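Local coordinates for glycoside hydrolase family protein (Novosphingobium sp. PP1Y, PDB 6Q2F) that probably hydrolyses terminal alpha-L-rhamnose from glycosides, as an alpha-L-rhamnosidase that carries a sodium ion, at residues E383-F388 / R392-L397. Residues are numbered along the deposited sequence; the frame is centred on the assembly and turned at random.
Sequences ETKAGF and RDYYAL
Tyr-394 donates its phenol proton to the carbonyl of Thr-384 in the last turn of helix 382-385, OH 2.8 Å from Thr-384 O, which lies at the ring edge; the donor stands 44° out of the carbonyl plane. A phenol suits this place as a long arm with a donor at its tip. Thr-384 O also accepts from Gly-387 N at 3.0 Å, from the opposite face. Gly-387 closes the helix in a Schellman motif, its positive phi (87°) suiting glycine. Threonine offers a hydroxyl and a methyl: with OG1 anti to the backbone N (chi1 179°), OG1 bonds to Ser-391 and the Val-389 carbonyl, and CG2 faces Leu-397.

Apolar contacts join Tyr-394 CE1, oblique to Lys-385 CA at 3.8 Å, and the branched end of Leu-397, whose CD1 meets Thr-384 CG2 tip to tip at 3.8 Å. The extended Lys-385 chain passes Leu-397 in the opposite direction, supplying methylenes and a charge. Its NZ binds the Asp-380 carbonyl and Asp-547, a salt bridge; two waters bridge Lys-385 NZ to Leu-397 O, one bond to NZ being weak.

Here the chain beyond helix 382-385 packs back on the helix end, beside helix 543-575, whose Arg-554 makes a cation-pi contact with Tyr-394 and Leu-550 touches Lys-385.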
ATOM      1  N   GLU A 383      20.502 -11.295  12.039  1.00 32.33           N
ATOM      2  CA  GLU A 383      19.899  -9.985  12.276  1.00 29.14           C
ATOM      3  C   GLU A 383      18.584  -9.839  11.518  1.00 34.75           C
ATOM      4  O   GLU A 383      17.572  -9.416  12.090  1.00 34.80           O
ATOM      5  CB  GLU A 383      20.873  -8.865  11.893  1.00 31.03           C
ATOM      6  CG  GLU A 383      22.155  -8.827  12.742  1.00 33.77           C
ATOM      7  CD  GLU A 383      23.307  -9.504  12.052  1.00 40.85           C
ATOM      8  OE1 GLU A 383      23.040 -10.227  11.071  1.00 43.81           O
ATOM      9  OE2 GLU A 383      24.471  -9.334  12.470  1.00 43.35           O
ATOM     10  N   THR A 384      18.565 -10.194  10.228  1.00 35.16           N
ATOM     11  CA  THR A 384      17.314 -10.061   9.486  1.00 30.43           C
ATOM     12  C   THR A 384      16.317 -11.143   9.890  1.00 31.53           C
ATOM     13  O   THR A 384      15.121 -10.867  10.017  1.00 35.28           O
ATOM     14  CB  THR A 384      17.555 -10.052   7.965  1.00 28.02           C
ATOM     15  OG1 THR A 384      16.297  -9.949   7.276  1.00 29.53           O
ATOM     16  CG2 THR A 384      18.277 -11.278   7.486  1.00 27.74           C
ATOM     17  N   LYS A 385      16.793 -12.368  10.147  1.00 38.23           N
ATOM     18  CA  LYS A 385      15.875 -13.441  10.534  1.00 38.50           C
ATOM     19  C   LYS A 385      15.229 -13.168  11.884  1.00 32.33           C
ATOM     20  O   LYS A 385      14.107 -13.617  12.129  1.00 29.88           O
ATOM     21  CB  LYS A 385      16.594 -14.794  10.567  1.00 34.51           C
ATOM     22  CG  LYS A 385      16.979 -15.336   9.193  1.00 33.03           C
ATOM     23  CD  LYS A 385      17.963 -16.509   9.329  1.00 31.82           C
ATOM     24  CE  LYS A 385      18.366 -17.061   7.952  1.00 35.20           C
ATOM     25  NZ  LYS A 385      19.437 -18.095   8.045  1.00 34.49           N
ATOM     26  N   ALA A 386      15.909 -12.428  12.755  1.00 30.06           N
ATOM     27  CA  ALA A 386      15.362 -12.058  14.053  1.00 28.97           C
ATOM     28  C   ALA A 386      14.498 -10.814  13.982  1.00 30.02           C
ATOM     29  O   ALA A 386      13.988 -10.375  15.017  1.00 27.50           O
ATOM     30  CB  ALA A 386      16.491 -11.837  15.068  1.00 26.15           C
ATOM     31  N   GLY A 387      14.331 -10.226  12.804  1.00 30.17           N
ATOM     32  CA  GLY A 387      13.440  -9.095  12.663  1.00 27.27           C
ATOM     33  C   GLY A 387      14.046  -7.735  12.933  1.00 29.66           C
ATOM     34  O   GLY A 387      13.300  -6.757  13.044  1.00 28.84           O
ATOM     35  N   PHE A 388      15.367  -7.635  13.055  1.00 27.21           N
ATOM     36  CA  PHE A 388      15.972  -6.321  13.201  1.00 35.29           C
ATOM     37  C   PHE A 388      15.992  -5.554  11.886  1.00 41.97           C
ATOM     38  O   PHE A 388      16.100  -4.327  11.906  1.00 38.53           O
ATOM     39  CB  PHE A 388      17.396  -6.440  13.739  1.00 26.25           C
ATOM     40  CG  PHE A 388      17.467  -6.857  15.181  1.00 33.88           C
ATOM     41  CD1 PHE A 388      17.108  -5.974  16.187  1.00 29.96           C
ATOM     42  CD2 PHE A 388      17.901  -8.122  15.528  1.00 32.62           C
ATOM     43  CE1 PHE A 388      17.167  -6.352  17.508  1.00 29.06           C
ATOM     44  CE2 PHE A 388      17.966  -8.509  16.852  1.00 34.09           C
ATOM     45  CZ  PHE A 388      17.602  -7.618  17.844  1.00 34.89           C
ATOM     46  N   ARG A 392      13.180  -9.408   1.835  1.00 33.07           N
ATOM     47  CA  ARG A 392      12.076  -9.502   0.953  1.00 34.90           C
ATOM     48  C   ARG A 392      11.474 -10.889   0.930  1.00 36.67           C
ATOM     49  O   ARG A 392      10.298 -11.058   0.876  1.00 41.63           O
ATOM     50  CB  ARG A 392      12.507  -9.057  -0.421  1.00 44.81           C
ATOM     51  CG  ARG A 392      11.433  -9.213  -1.450  1.00 65.56           C
ATOM     52  CD  ARG A 392      11.916  -8.844  -2.830  1.00 79.81           C
ATOM     53  NE  ARG A 392      10.880  -8.091  -3.524  1.00 89.11           N
ATOM     54  CZ  ARG A 392      10.185  -7.087  -2.986  1.00 83.04           C
ATOM     55  NH1 ARG A 392      10.369  -6.717  -1.735  1.00 83.20           N
ATOM     56  NH2 ARG A 392       9.292  -6.474  -3.707  1.00 73.96           N
ATOM     57  N   ASP A 393      12.320 -11.882   0.974  1.00 37.81           N
ATOM     58  CA  ASP A 393      11.942 -13.289   0.877  1.00 37.69           C
ATOM     59  C   ASP A 393      12.837 -14.051   1.837  1.00 35.25           C
ATOM     60  O   ASP A 393      14.011 -14.284   1.542  1.00 34.77           O
ATOM     61  CB  ASP A 393      12.098 -13.809  -0.556  1.00 36.98           C
ATOM     62  CG  ASP A 393      11.775 -15.292  -0.680  1.00 46.49           C
ATOM     63  OD1 ASP A 393      11.252 -15.888   0.289  1.00 42.50           O
ATOM     64  OD2 ASP A 393      12.020 -15.856  -1.762  1.00 47.08           O
ATOM     65  N   TYR A 394      12.285 -14.440   2.987  1.00 34.18           N
ATOM     66  CA  TYR A 394      13.106 -15.127   3.968  1.00 35.14           C
ATOM     67  C   TYR A 394      13.466 -16.537   3.521  1.00 39.60           C
ATOM     68  O   TYR A 394      14.425 -17.115   4.046  1.00 35.79           O
ATOM     69  CB  TYR A 394      12.398 -15.141   5.317  1.00 29.61           C
ATOM     70  CG  TYR A 394      12.557 -13.841   6.071  1.00 32.26           C
ATOM     71  CD1 TYR A 394      13.737 -13.566   6.752  1.00 30.05           C
ATOM     72  CD2 TYR A 394      11.550 -12.886   6.098  1.00 32.62           C
ATOM     73  CE1 TYR A 394      13.913 -12.398   7.452  1.00 31.37           C
ATOM     74  CE2 TYR A 394      11.723 -11.689   6.803  1.00 29.30           C
ATOM     75  CZ  TYR A 394      12.917 -11.458   7.483  1.00 34.73           C
ATOM     76  OH  TYR A 394      13.130 -10.299   8.203  1.00 33.79           O
ATOM     77  N   TYR A 395      12.740 -17.102   2.553  1.00 36.24           N
ATOM     78  CA  TYR A 395      13.132 -18.415   2.055  1.00 38.05           C
ATOM     79  C   TYR A 395      14.352 -18.312   1.159  1.00 37.76           C
ATOM     80  O   TYR A 395      15.060 -19.303   0.972  1.00 37.82           O
ATOM     81  CB  TYR A 395      11.978 -19.078   1.302  1.00 32.78           C
ATOM     82  CG  TYR A 395      10.736 -19.258   2.135  1.00 32.53           C
ATOM     83  CD1 TYR A 395      10.820 -19.538   3.493  1.00 28.27           C
ATOM     84  CD2 TYR A 395       9.476 -19.131   1.574  1.00 29.18           C
ATOM     85  CE1 TYR A 395       9.688 -19.695   4.266  1.00 24.19           C
ATOM     86  CE2 TYR A 395       8.332 -19.290   2.344  1.00 24.52           C
ATOM     87  CZ  TYR A 395       8.437 -19.577   3.691  1.00 27.87           C
ATOM     88  OH  TYR A 395       7.313 -19.734   4.463  1.00 29.50           O
ATOM     89  N   ALA A 396      14.608 -17.124   0.598  1.00 41.07           N
ATOM     90  CA  ALA A 396      15.747 -16.933  -0.293  1.00 38.42           C
ATOM     91  C   ALA A 396      17.078 -16.906   0.454  1.00 42.89           C
ATOM     92  O   ALA A 396      18.128 -17.022  -0.182  1.00 48.80           O
ATOM     93  CB  ALA A 396      15.571 -15.641  -1.099  1.00 33.33           C
ATOM     94  N   LEU A 397      17.063 -16.750   1.781  1.00 42.31           N
ATOM     95  CA  LEU A 397      18.292 -16.742   2.579  1.00 47.41           C
ATOM     96  C   LEU A 397      18.792 -18.177   2.736  1.00 51.61           C
ATOM     97  O   LEU A 397      18.659 -18.812   3.780  1.00 55.79           O
ATOM     98  CB  LEU A 397      18.058 -16.096   3.936  1.00 41.81           C
ATOM     99  CG  LEU A 397      17.355 -14.745   3.957  1.00 40.81           C
ATOM    100  CD1 LEU A 397      17.197 -14.276   5.385  1.00 35.96           C
ATOM    101  CD2 LEU A 397      18.136 -13.734   3.124  1.00 40.90           C
TER
HETATM  102  O   HOH W   1      17.006 -19.645   6.214  1.00 44.16           O
HETATM  103  O   HOH W   2      20.717 -18.742   5.742  1.00 46.27           O